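Local atomic coordinates of DspB (Aggregatibacter actinomycetemcomitans, PDB entry 1YHT), a protein that probably hydrolyses beta-linked N-acetylhexosamine residues as a family 20 glycoside hydrolase, an activity associated with biofilm release. Residues A[16-20]-A[353-358]; A[175-181]-A[211-216]; A[232-238]-A[268-274]. All coordinates share one frame; numbering follows the deposited sequence.

Contact 1: residues A[16-20]-A[353-358]; sequences TKQTG and VIHKTN
T19 meets three residues of the helix end with its two branches. Its methyl CG2 lies 3.7 Å from CG2 of I354 and 3.9 Å from ND2 of N358. Its hydroxyl OG1 comes within 3.8 Å of CB of T357. The T19 and T357 side chains run past one another in opposing senses. K17 adds the outer part: its CB packs 3.4 Å from OD1 of N358, and its CG rests near the carbonyl O of T357. No hydrogen bond joins the two segments, so the contact is made by van der Waals packing.

The polar ends are fixed by other partners. T19 has OG1 opposite its own backbone N (chi1 -162°), and this oxygen bonds to the carbonyl O of A325. K17 bends at chi2 and its NZ turns away to the carbonyl O of I322. T357 OG1 bonds back to V353 O at 2.6 Å. T357 N reaches the same oxygen from the opposite face of the carbonyl plane.

The strand and helix run nearly antiparallel, at 165°. Here the last helix, 339-358, packs against the first strand, 18-24, which lies between strands 49-53 and 324-329 in the barrel sheet.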
loop_
_atom_site.group_PDB
_atom_site.type_symbol
_atom_site.label_atom_id
_atom_site.label_comp_id
_atom_site.label_asym_id
_atom_site.label_seq_id
_atom_site.Cartn_x
_atom_site.Cartn_y
_atom_site.Cartn_z
ATOM N N THR A 16 -15.299 15.212 -6.501
ATOM C CA THR A 16 -14.245 15.666 -5.531
ATOM C C THR A 16 -13.488 14.497 -4.911
ATOM O O THR A 16 -14.019 13.788 -4.037
ATOM C CB THR A 16 -14.836 16.436 -4.406
ATOM O OG1 THR A 16 -16.042 17.091 -4.871
ATOM C CG2 THR A 16 -13.756 17.427 -3.855
ATOM N N LYS A 17 -12.233 14.360 -5.302
ATOM C CA LYS A 17 -11.597 13.073 -5.339
ATOM C C LYS A 17 -10.575 12.874 -4.249
ATOM O O LYS A 17 -10.072 13.823 -3.677
ATOM C CB LYS A 17 -10.915 12.894 -6.699
ATOM C CG LYS A 17 -11.822 13.150 -7.872
ATOM C CD LYS A 17 -12.856 12.040 -8.056
ATOM C CE LYS A 17 -13.606 12.196 -9.388
ATOM N NZ LYS A 17 -14.570 11.112 -9.672
ATOM N N GLN A 18 -10.317 11.602 -3.945
ATOM C CA GLN A 18 -9.253 11.233 -3.072
ATOM C C GLN A 18 -8.100 10.886 -3.966
ATOM O O GLN A 18 -8.158 9.923 -4.752
ATOM C CB GLN A 18 -9.665 10.052 -2.188
ATOM C CG GLN A 18 -10.769 10.438 -1.164
ATOM C CD GLN A 18 -10.306 11.528 -0.207
ATOM O OE1 GLN A 18 -9.251 11.396 0.423
ATOM N NE2 GLN A 18 -11.072 12.645 -0.132
ATOM N N THR A 19 -7.037 11.674 -3.874
ATOM C CA THR A 19 -5.902 11.464 -4.747
ATOM C C THR A 19 -4.602 11.733 -4.020
ATOM O O THR A 19 -4.540 12.585 -3.107
ATOM C CB THR A 19 -6.017 12.355 -6.016
ATOM O OG1 THR A 19 -5.143 11.851 -7.035
ATOM C CG2 THR A 19 -5.654 13.781 -5.690
ATOM N N GLY A 20 -3.581 10.990 -4.406
ATOM C CA GLY A 20 -2.271 11.104 -3.770
ATOM C C GLY A 20 -1.249 10.122 -4.239
ATOM O O GLY A 20 -1.248 9.703 -5.406
ATOM N N VAL A 353 -0.685 12.792 -12.403
ATOM C CA VAL A 353 -1.706 11.857 -11.914
ATOM C C VAL A 353 -2.783 12.594 -11.073
ATOM O O VAL A 353 -4.001 12.389 -11.267
ATOM C CB VAL A 353 -1.067 10.714 -11.089
ATOM C CG1 VAL A 353 -2.170 9.825 -10.436
ATOM C CG2 VAL A 353 -0.147 9.869 -11.962
ATOM N N ILE A 354 -2.336 13.485 -10.207
ATOM C CA ILE A 354 -3.221 14.269 -9.339
ATOM C C ILE A 354 -4.097 15.190 -10.185
ATOM O O ILE A 354 -5.294 15.249 -9.980
ATOM C CB ILE A 354 -2.452 15.086 -8.239
ATOM C CG1 ILE A 354 -1.852 14.141 -7.200
ATOM C CG2 ILE A 354 -3.357 16.077 -7.564
ATOM C CD1 ILE A 354 -0.838 14.760 -6.244
ATOM N N HIS A 355 -3.478 15.929 -11.089
ATOM C CA HIS A 355 -4.218 16.839 -11.943
ATOM C C HIS A 355 -5.178 16.094 -12.874
ATOM O O HIS A 355 -6.291 16.524 -13.036
ATOM C CB HIS A 355 -3.290 17.724 -12.770
ATOM C CG HIS A 355 -2.536 18.745 -11.976
ATOM N ND1 HIS A 355 -3.119 19.507 -10.986
ATOM C CD2 HIS A 355 -1.247 19.166 -12.060
ATOM C CE1 HIS A 355 -2.216 20.316 -10.457
ATOM N NE2 HIS A 355 -1.067 20.128 -11.083
ATOM N N LYS A 356 -4.746 15.005 -13.492
ATOM C CA LYS A 356 -5.626 14.238 -14.376
ATOM C C LYS A 356 -6.783 13.623 -13.634
ATOM O O LYS A 356 -7.864 13.467 -14.210
ATOM C CB LYS A 356 -4.875 13.143 -15.117
ATOM C CG LYS A 356 -3.896 13.651 -16.181
ATOM C CD LYS A 356 -4.603 14.256 -17.441
ATOM C CE LYS A 356 -5.493 13.251 -18.116
ATOM N NZ LYS A 356 -5.190 13.121 -19.559
ATOM N N THR A 357 -6.571 13.294 -12.359
ATOM C CA THR A 357 -7.625 12.699 -11.546
ATOM C C THR A 357 -8.657 13.772 -11.146
ATOM O O THR A 357 -9.865 13.584 -11.285
ATOM C CB THR A 357 -7.058 12.041 -10.275
ATOM O OG1 THR A 357 -6.099 11.018 -10.619
ATOM C CG2 THR A 357 -8.162 11.452 -9.426
ATOM N N ASN A 358 -8.163 14.877 -10.614
ATOM C CA ASN A 358 -9.036 15.983 -10.232
ATOM C C ASN A 358 -9.591 16.770 -11.425
ATOM O O ASN A 358 -10.599 17.426 -11.297
ATOM C CB ASN A 358 -8.292 16.940 -9.304
ATOM C CG ASN A 358 -8.147 16.400 -7.902
ATOM O OD1 ASN A 358 -8.823 15.447 -7.517
ATOM N ND2 ASN A 358 -7.290 17.034 -7.109
#

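Contact 2: residues A[175-181]-A[211-216]; sequences SQHFHIG and LKTRMW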
loop_
_atom_site.group_PDB
_atom_site.type_symbol
_atom_site.label_atom_id
_atom_site.label_comp_id
_atom_site.label_asym_id
_atom_site.label_seq_id
_atom_site.Cartn_x
_atom_site.Cartn_y
_atom_site.Cartn_z
ATOM N N SER A 175 -4.929 10.154 10.239
ATOM C CA SER A 175 -5.376 9.030 9.434
ATOM C C SER A 175 -6.858 8.810 9.650
ATOM O O SER A 175 -7.303 8.695 10.791
ATOM C CB SER A 175 -4.572 7.765 9.816
ATOM O OG SER A 175 -5.093 6.636 9.123
ATOM N N GLN A 176 -7.627 8.790 8.563
ATOM C CA GLN A 176 -9.034 8.364 8.603
ATOM C C GLN A 176 -9.321 7.020 7.935
ATOM O O GLN A 176 -10.463 6.493 8.025
ATOM C CB GLN A 176 -9.912 9.465 7.998
ATOM C CG GLN A 176 -9.929 10.708 8.895
ATOM C CD GLN A 176 -8.713 11.578 8.721
ATOM O OE1 GLN A 176 -8.366 11.952 7.604
ATOM N NE2 GLN A 176 -8.046 11.884 9.808
ATOM N N HIS A 177 -8.264 6.451 7.325
ATOM C CA HIS A 177 -8.360 5.184 6.640
ATOM C C HIS A 177 -7.140 4.375 7.012
ATOM O O HIS A 177 -6.039 4.938 7.107
ATOM C CB HIS A 177 -8.339 5.370 5.120
ATOM C CG HIS A 177 -9.454 6.223 4.598
ATOM N ND1 HIS A 177 -9.423 7.598 4.663
ATOM C CD2 HIS A 177 -10.626 5.898 4.011
ATOM C CE1 HIS A 177 -10.539 8.087 4.142
ATOM N NE2 HIS A 177 -11.297 7.074 3.748
ATOM N N PHE A 178 -7.310 3.066 7.089
ATOM C CA PHE A 178 -6.194 2.147 7.337
ATOM C C PHE A 178 -6.245 1.098 6.247
ATOM O O PHE A 178 -7.292 0.500 6.005
ATOM C CB PHE A 178 -6.388 1.546 8.745
ATOM C CG PHE A 178 -5.269 0.678 9.231
ATOM C CD1 PHE A 178 -4.502 1.062 10.335
ATOM C CD2 PHE A 178 -5.046 -0.533 8.678
ATOM C CE1 PHE A 178 -3.493 0.242 10.842
ATOM C CE2 PHE A 178 -4.028 -1.386 9.172
ATOM C CZ PHE A 178 -3.242 -0.974 10.256
ATOM N N HIS A 179 -5.090 0.851 5.612
ATOM C CA HIS A 179 -5.024 -0.058 4.496
ATOM C C HIS A 179 -4.570 -1.427 5.014
ATOM O O HIS A 179 -3.477 -1.557 5.568
ATOM C CB HIS A 179 -4.123 0.518 3.412
ATOM C CG HIS A 179 -4.321 -0.087 2.051
ATOM N ND1 HIS A 179 -4.146 -1.440 1.805
ATOM C CD2 HIS A 179 -4.685 0.467 0.874
ATOM C CE1 HIS A 179 -4.378 -1.676 0.524
ATOM N NE2 HIS A 179 -4.666 -0.533 -0.072
ATOM N N ILE A 180 -5.438 -2.427 4.825
ATOM C CA ILE A 180 -5.191 -3.783 5.276
ATOM C C ILE A 180 -4.496 -4.715 4.261
ATOM O O ILE A 180 -4.315 -5.943 4.511
ATOM C CB ILE A 180 -6.500 -4.466 5.833
ATOM C CG1 ILE A 180 -7.514 -4.718 4.718
ATOM C CG2 ILE A 180 -7.057 -3.627 7.012
ATOM C CD1 ILE A 180 -8.680 -5.550 5.087
ATOM N N GLY A 181 -4.022 -4.141 3.176
ATOM C CA GLY A 181 -3.313 -4.883 2.178
ATOM C C GLY A 181 -4.236 -5.779 1.395
ATOM O O GLY A 181 -5.225 -5.280 0.796
ATOM N N LEU A 211 -12.057 4.163 12.151
ATOM C CA LEU A 211 -11.354 4.156 10.889
ATOM C C LEU A 211 -12.076 3.355 9.784
ATOM O O LEU A 211 -12.582 2.259 10.009
ATOM C CB LEU A 211 -9.932 3.604 11.055
ATOM C CG LEU A 211 -9.018 4.430 11.949
ATOM C CD1 LEU A 211 -7.823 3.637 12.392
ATOM C CD2 LEU A 211 -8.580 5.705 11.204
ATOM N N LYS A 212 -12.030 3.908 8.583
ATOM C CA LYS A 212 -12.401 3.211 7.371
ATOM C C LYS A 212 -11.257 2.330 6.888
ATOM O O LYS A 212 -10.091 2.534 7.233
ATOM C CB LYS A 212 -12.801 4.203 6.293
ATOM C CG LYS A 212 -14.059 4.954 6.643
ATOM C CD LYS A 212 -14.080 6.220 5.822
ATOM C CE LYS A 212 -15.306 6.998 5.969
ATOM N NZ LYS A 212 -15.144 8.296 5.256
ATOM N N THR A 213 -11.623 1.322 6.114
ATOM C CA THR A 213 -10.708 0.314 5.605
ATOM C C THR A 213 -10.445 0.528 4.108
ATOM O O THR A 213 -11.363 0.752 3.314
ATOM C CB THR A 213 -11.347 -1.113 5.833
ATOM O OG1 THR A 213 -11.693 -1.284 7.216
ATOM C CG2 THR A 213 -10.446 -2.230 5.357
ATOM N N ARG A 214 -9.174 0.461 3.748
ATOM C CA ARG A 214 -8.740 0.345 2.367
ATOM C C ARG A 214 -8.133 -1.047 2.156
ATOM O O ARG A 214 -7.529 -1.658 3.063
ATOM C CB ARG A 214 -7.768 1.475 1.983
ATOM C CG ARG A 214 -8.428 2.830 1.925
ATOM C CD ARG A 214 -8.728 3.326 0.493
ATOM N NE ARG A 214 -9.593 4.506 0.529
ATOM C CZ ARG A 214 -9.195 5.782 0.511
ATOM N NH1 ARG A 214 -7.911 6.109 0.359
ATOM N NH2 ARG A 214 -10.104 6.756 0.645
ATOM N N MET A 215 -8.322 -1.559 0.943
ATOM C CA MET A 215 -7.865 -2.890 0.588
ATOM C C MET A 215 -7.584 -3.052 -0.901
ATOM O O MET A 215 -8.316 -2.518 -1.709
ATOM C CB MET A 215 -8.957 -3.893 1.009
ATOM C CG MET A 215 -8.489 -5.275 0.982
ATOM S SD MET A 215 -9.832 -6.407 1.527
ATOM C CE MET A 215 -10.775 -6.408 0.041
ATOM N N TRP A 216 -6.533 -3.822 -1.250
ATOM C CA TRP A 216 -6.196 -4.149 -2.628
ATOM C C TRP A 216 -7.330 -5.027 -3.225
ATOM O O TRP A 216 -8.038 -5.713 -2.478
ATOM C CB TRP A 216 -4.825 -4.868 -2.717
ATOM C CG TRP A 216 -3.629 -4.058 -2.289
ATOM C CD1 TRP A 216 -2.798 -4.309 -1.241
ATOM C CD2 TRP A 216 -3.135 -2.863 -2.911
ATOM N NE1 TRP A 216 -1.805 -3.349 -1.178
ATOM C CE2 TRP A 216 -1.993 -2.453 -2.186
ATOM C CE3 TRP A 216 -3.502 -2.148 -4.060
ATOM C CZ2 TRP A 216 -1.236 -1.335 -2.540
ATOM C CZ3 TRP A 216 -2.770 -1.067 -4.421
ATOM C CH2 TRP A 216 -1.631 -0.645 -3.647
HETATM O O HOH W 1 -13.834 7.452 2.728
#
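H177, F178 and H179 pair in parallel with K212, T213 and R214, and five backbone hydrogen bonds run from Q176 O to W216 N, with the segment axes 4.5 Å apart and at 33°. This is the pairing of two neighbouring barrel strands, joined by helix 192-208 in a beta-alpha-beta unit.

One face of the sheet carries H177, H179, K212 and R214. R214 bends at chi2 (-103°) and crosses H177 obliquely. Its NH2 lies over a face of the imidazole, 3.3 Å from NE2 of H177, but the angle is too poor for a hydrogen bond. K212 runs extended alongside H177. A water joins the two, bonding to NE2 of H177 in the ring plane and accepting from NZ of K212.

Farther along, CD2 of H179 packs 3.4 Å from CB of R214. The H179 ring then turns its edge to the face of the five-membered ring of W216 in a tilted contact, planes at 54°. Their centroids are 4.4 Å apart. G181 N donates to H179 ND1 at 3.0 Å in the ring plane, and NE2 bonds to T235 OG1. These two bonds fix the ring's rotation.

F178 and T213 point to the other face, against L206 of the connecting helix. Near T213, CD1 of I180 meets CG2 of T213 and, at 3.8 Å, SD of M215.

H177, H179 and R214 bring mainly polar groups to the inner face, while K212 is at the exposed end. E233 forms a salt bridge with R214 NE and probably offsets its charge. E110 takes H177 ND1, and E114 accepts from W216 NE1. A bound acetic acid, probably from the crystallisation liquor, comes about 3 Å from the nearest atom of the W216 side chain, consistent with a pocket at this end of the barrel.

Contact 3: residues A[232-238]-A[268-274]; sequences IEITYWS and TVLNYNS
T235 lies over one face of the Y272 ring. Its CB stands 3.7 Å from the ring centroid, 18° off the normal, a CH-pi contact. Beyond CB the side chain forks. The methyl CG2 reaches the rim, 3.4 Å from CE1 of Y272, and also touches CZ and OH. The hydroxyl OG1 sits between the backbone N and the carbonyl carbon (chi1 58°), which leaves it turned to H179. Y272 OH bonds to ND1 of H51.

Strands 233-236 and 269-271 are parallel neighbours in the (beta/alpha)8-type barrel of family 20 glycoside hydrolases. Four backbone hydrogen bonds join them from T268 O to Y272 N, and L270 N to I234 O is the shortest at 2.7 Å. A fifth, S274 N to W237 O, carries the pairing past the strand ends.

On the helix-facing side, CB of Y236 packs 3.7 Å from CG1 of V269, while L259 and L262 of helix 259-264 touch both residues. At the start of the pair, E233, its carboxylate held by R214, packs flank to flank with T268, CG of E233 3.7 Å from CB of T268.

N271 OD1 accepts from N273 N at 2.9 Å, an Asx turn. N273 then serves as N-cap of helix 274-277. The edge of the W237 indole meets CB of S274. The acetic acid, which may mark a pocket, also comes about 3 Å from the nearest atom of the W237 side chain.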
loop_
_atom_site.group_PDB
_atom_site.type_symbol
_atom_site.label_atom_id
_atom_site.label_comp_id
_atom_site.label_asym_id
_atom_site.label_seq_id
_atom_site.Cartn_x
_atom_site.Cartn_y
_atom_site.Cartn_z
ATOM N N ILE A 232 -15.855 -1.327 2.833
ATOM C CA ILE A 232 -14.405 -1.428 2.611
ATOM C C ILE A 232 -14.147 -0.736 1.287
ATOM O O ILE A 232 -14.938 -0.888 0.314
ATOM C CB ILE A 232 -13.904 -2.864 2.550
ATOM C CG1 ILE A 232 -14.019 -3.522 3.927
ATOM C CG2 ILE A 232 -12.401 -2.889 2.043
ATOM C CD1 ILE A 232 -13.802 -5.091 3.890
ATOM N N GLU A 233 -13.093 0.078 1.264
ATOM C CA GLU A 233 -12.779 0.889 0.092
ATOM C C GLU A 233 -11.644 0.245 -0.683
ATOM O O GLU A 233 -10.662 -0.183 -0.089
ATOM C CB GLU A 233 -12.467 2.339 0.490
ATOM C CG GLU A 233 -13.594 2.996 1.314
ATOM C CD GLU A 233 -13.358 4.437 1.719
ATOM O OE1 GLU A 233 -12.274 4.993 1.438
ATOM O OE2 GLU A 233 -14.269 5.034 2.353
ATOM N N ILE A 234 -11.816 0.121 -2.000
ATOM C CA ILE A 234 -10.919 -0.678 -2.807
ATOM C C ILE A 234 -9.878 0.161 -3.564
ATOM O O ILE A 234 -10.237 1.147 -4.257
ATOM C CB ILE A 234 -11.685 -1.537 -3.806
ATOM C CG1 ILE A 234 -12.818 -2.370 -3.104
ATOM C CG2 ILE A 234 -10.711 -2.395 -4.606
ATOM C CD1 ILE A 234 -12.424 -2.975 -1.803
ATOM N N THR A 235 -8.610 -0.233 -3.418
ATOM C CA THR A 235 -7.508 0.280 -4.247
ATOM C C THR A 235 -7.223 -0.714 -5.374
ATOM O O THR A 235 -6.575 -1.747 -5.171
ATOM C CB THR A 235 -6.222 0.627 -3.364
ATOM O OG1 THR A 235 -5.750 -0.512 -2.627
ATOM C CG2 THR A 235 -6.573 1.675 -2.399
ATOM N N TYR A 236 -7.771 -0.412 -6.559
ATOM C CA TYR A 236 -7.869 -1.341 -7.697
ATOM C C TYR A 236 -6.708 -1.169 -8.650
ATOM O O TYR A 236 -6.663 -0.185 -9.428
ATOM C CB TYR A 236 -9.201 -1.140 -8.483
ATOM C CG TYR A 236 -9.591 -2.365 -9.291
ATOM C CD1 TYR A 236 -10.640 -3.202 -8.878
ATOM C CD2 TYR A 236 -8.865 -2.754 -10.412
ATOM C CE1 TYR A 236 -10.971 -4.389 -9.585
ATOM C CE2 TYR A 236 -9.189 -3.899 -11.122
ATOM C CZ TYR A 236 -10.276 -4.711 -10.730
ATOM O OH TYR A 236 -10.594 -5.891 -11.443
ATOM N N TRP A 237 -5.765 -2.107 -8.598
ATOM C CA TRP A 237 -4.499 -1.958 -9.315
ATOM C C TRP A 237 -4.359 -2.753 -10.615
ATOM O O TRP A 237 -3.668 -2.324 -11.529
ATOM C CB TRP A 237 -3.328 -2.240 -8.424
ATOM C CG TRP A 237 -3.135 -3.641 -7.991
ATOM C CD1 TRP A 237 -3.822 -4.306 -7.031
ATOM C CD2 TRP A 237 -2.159 -4.550 -8.486
ATOM N NE1 TRP A 237 -3.344 -5.575 -6.897
ATOM C CE2 TRP A 237 -2.325 -5.761 -7.785
ATOM C CE3 TRP A 237 -1.160 -4.458 -9.456
ATOM C CZ2 TRP A 237 -1.512 -6.866 -7.996
ATOM C CZ3 TRP A 237 -0.328 -5.564 -9.679
ATOM C CH2 TRP A 237 -0.512 -6.754 -8.955
ATOM N N SER A 238 -4.998 -3.924 -10.653
ATOM C CA SER A 238 -4.965 -4.773 -11.837
ATOM C C SER A 238 -6.112 -5.792 -11.790
ATOM O O SER A 238 -6.427 -6.344 -10.720
ATOM C CB SER A 238 -3.640 -5.513 -11.870
ATOM O OG SER A 238 -3.504 -6.251 -13.066
ATOM N N THR A 268 -16.846 2.056 -2.946
ATOM C CA THR A 268 -15.816 3.058 -3.141
ATOM C C THR A 268 -14.604 2.396 -3.761
ATOM O O THR A 268 -14.065 1.436 -3.222
ATOM C CB THR A 268 -15.459 3.686 -1.802
ATOM O OG1 THR A 268 -16.641 4.296 -1.287
ATOM C CG2 THR A 268 -14.380 4.713 -1.926
ATOM N N VAL A 269 -14.187 2.889 -4.924
ATOM C CA VAL A 269 -13.030 2.334 -5.584
ATOM C C VAL A 269 -12.108 3.468 -6.057
ATOM O O VAL A 269 -12.546 4.380 -6.779
ATOM C CB VAL A 269 -13.412 1.461 -6.781
ATOM C CG1 VAL A 269 -12.155 0.789 -7.333
ATOM C CG2 VAL A 269 -14.500 0.386 -6.395
ATOM N N LEU A 270 -10.827 3.346 -5.710
ATOM C CA LEU A 270 -9.761 4.208 -6.243
ATOM C C LEU A 270 -8.982 3.442 -7.293
ATOM O O LEU A 270 -8.685 2.253 -7.116
ATOM C CB LEU A 270 -8.793 4.684 -5.140
ATOM C CG LEU A 270 -9.336 5.680 -4.123
ATOM C CD1 LEU A 270 -10.271 4.975 -3.097
ATOM C CD2 LEU A 270 -8.201 6.400 -3.402
ATOM N N ASN A 271 -8.642 4.146 -8.364
ATOM C CA ASN A 271 -7.985 3.564 -9.485
ATOM C C ASN A 271 -6.471 3.664 -9.294
ATOM O O ASN A 271 -5.902 4.738 -9.287
ATOM C CB ASN A 271 -8.437 4.301 -10.763
ATOM C CG ASN A 271 -7.895 3.670 -12.048
ATOM O OD1 ASN A 271 -7.135 2.703 -12.006
ATOM N ND2 ASN A 271 -8.316 4.210 -13.210
ATOM N N TYR A 272 -5.833 2.526 -9.148
ATOM C CA TYR A 272 -4.393 2.454 -8.967
ATOM C C TYR A 272 -3.709 1.871 -10.219
ATOM O O TYR A 272 -2.535 1.512 -10.157
ATOM C CB TYR A 272 -4.078 1.610 -7.755
ATOM C CG TYR A 272 -4.026 2.343 -6.409
ATOM C CD1 TYR A 272 -5.108 3.071 -5.938
ATOM C CD2 TYR A 272 -2.897 2.263 -5.588
ATOM C CE1 TYR A 272 -5.078 3.700 -4.681
ATOM C CE2 TYR A 272 -2.883 2.867 -4.323
ATOM C CZ TYR A 272 -3.975 3.599 -3.875
ATOM O OH TYR A 272 -4.008 4.210 -2.595
ATOM N N ASN A 273 -4.479 1.758 -11.322
ATOM C CA ASN A 273 -4.027 1.141 -12.621
ATOM C C ASN A 273 -2.529 1.033 -12.740
ATOM O O ASN A 273 -1.868 2.036 -12.977
ATOM C CB ASN A 273 -4.570 1.963 -13.800
ATOM C CG ASN A 273 -4.217 1.369 -15.176
ATOM O OD1 ASN A 273 -3.237 0.648 -15.330
ATOM N ND2 ASN A 273 -5.024 1.691 -16.168
ATOM N N SER A 274 -1.993 -0.186 -12.619
ATOM C CA SER A 274 -0.544 -0.401 -12.606
ATOM C C SER A 274 0.129 -0.012 -13.930
ATOM O O SER A 274 1.260 0.416 -13.938
ATOM C CB SER A 274 -0.194 -1.846 -12.249
ATOM O OG SER A 274 -0.770 -2.735 -13.187
HETATM O O HOH W 2 -17.021 0.832 -0.297
#

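How the contacts relate
All three contacts are largely buried and reach the same barrel sheet. Contacts 2 and 3 pair neighbouring strands, and each has five backbone hydrogen bonds. Contact 1 instead sets a helix on the outer side of a strand and has no hydrogen bond across it. Its centre is also farther from the chain centre, about 17 Å against 9 and 11 Å. Contacts 2 and 3 are adjacent, since strands 212-216 and 233-236 lie side by side: T213 O is 2.8 Å from E233 N. Between them W216 meets W237 and Y272, and R214 pairs with E233. Contact 1 touches both more lightly, through Q18 packing near R214 and L270.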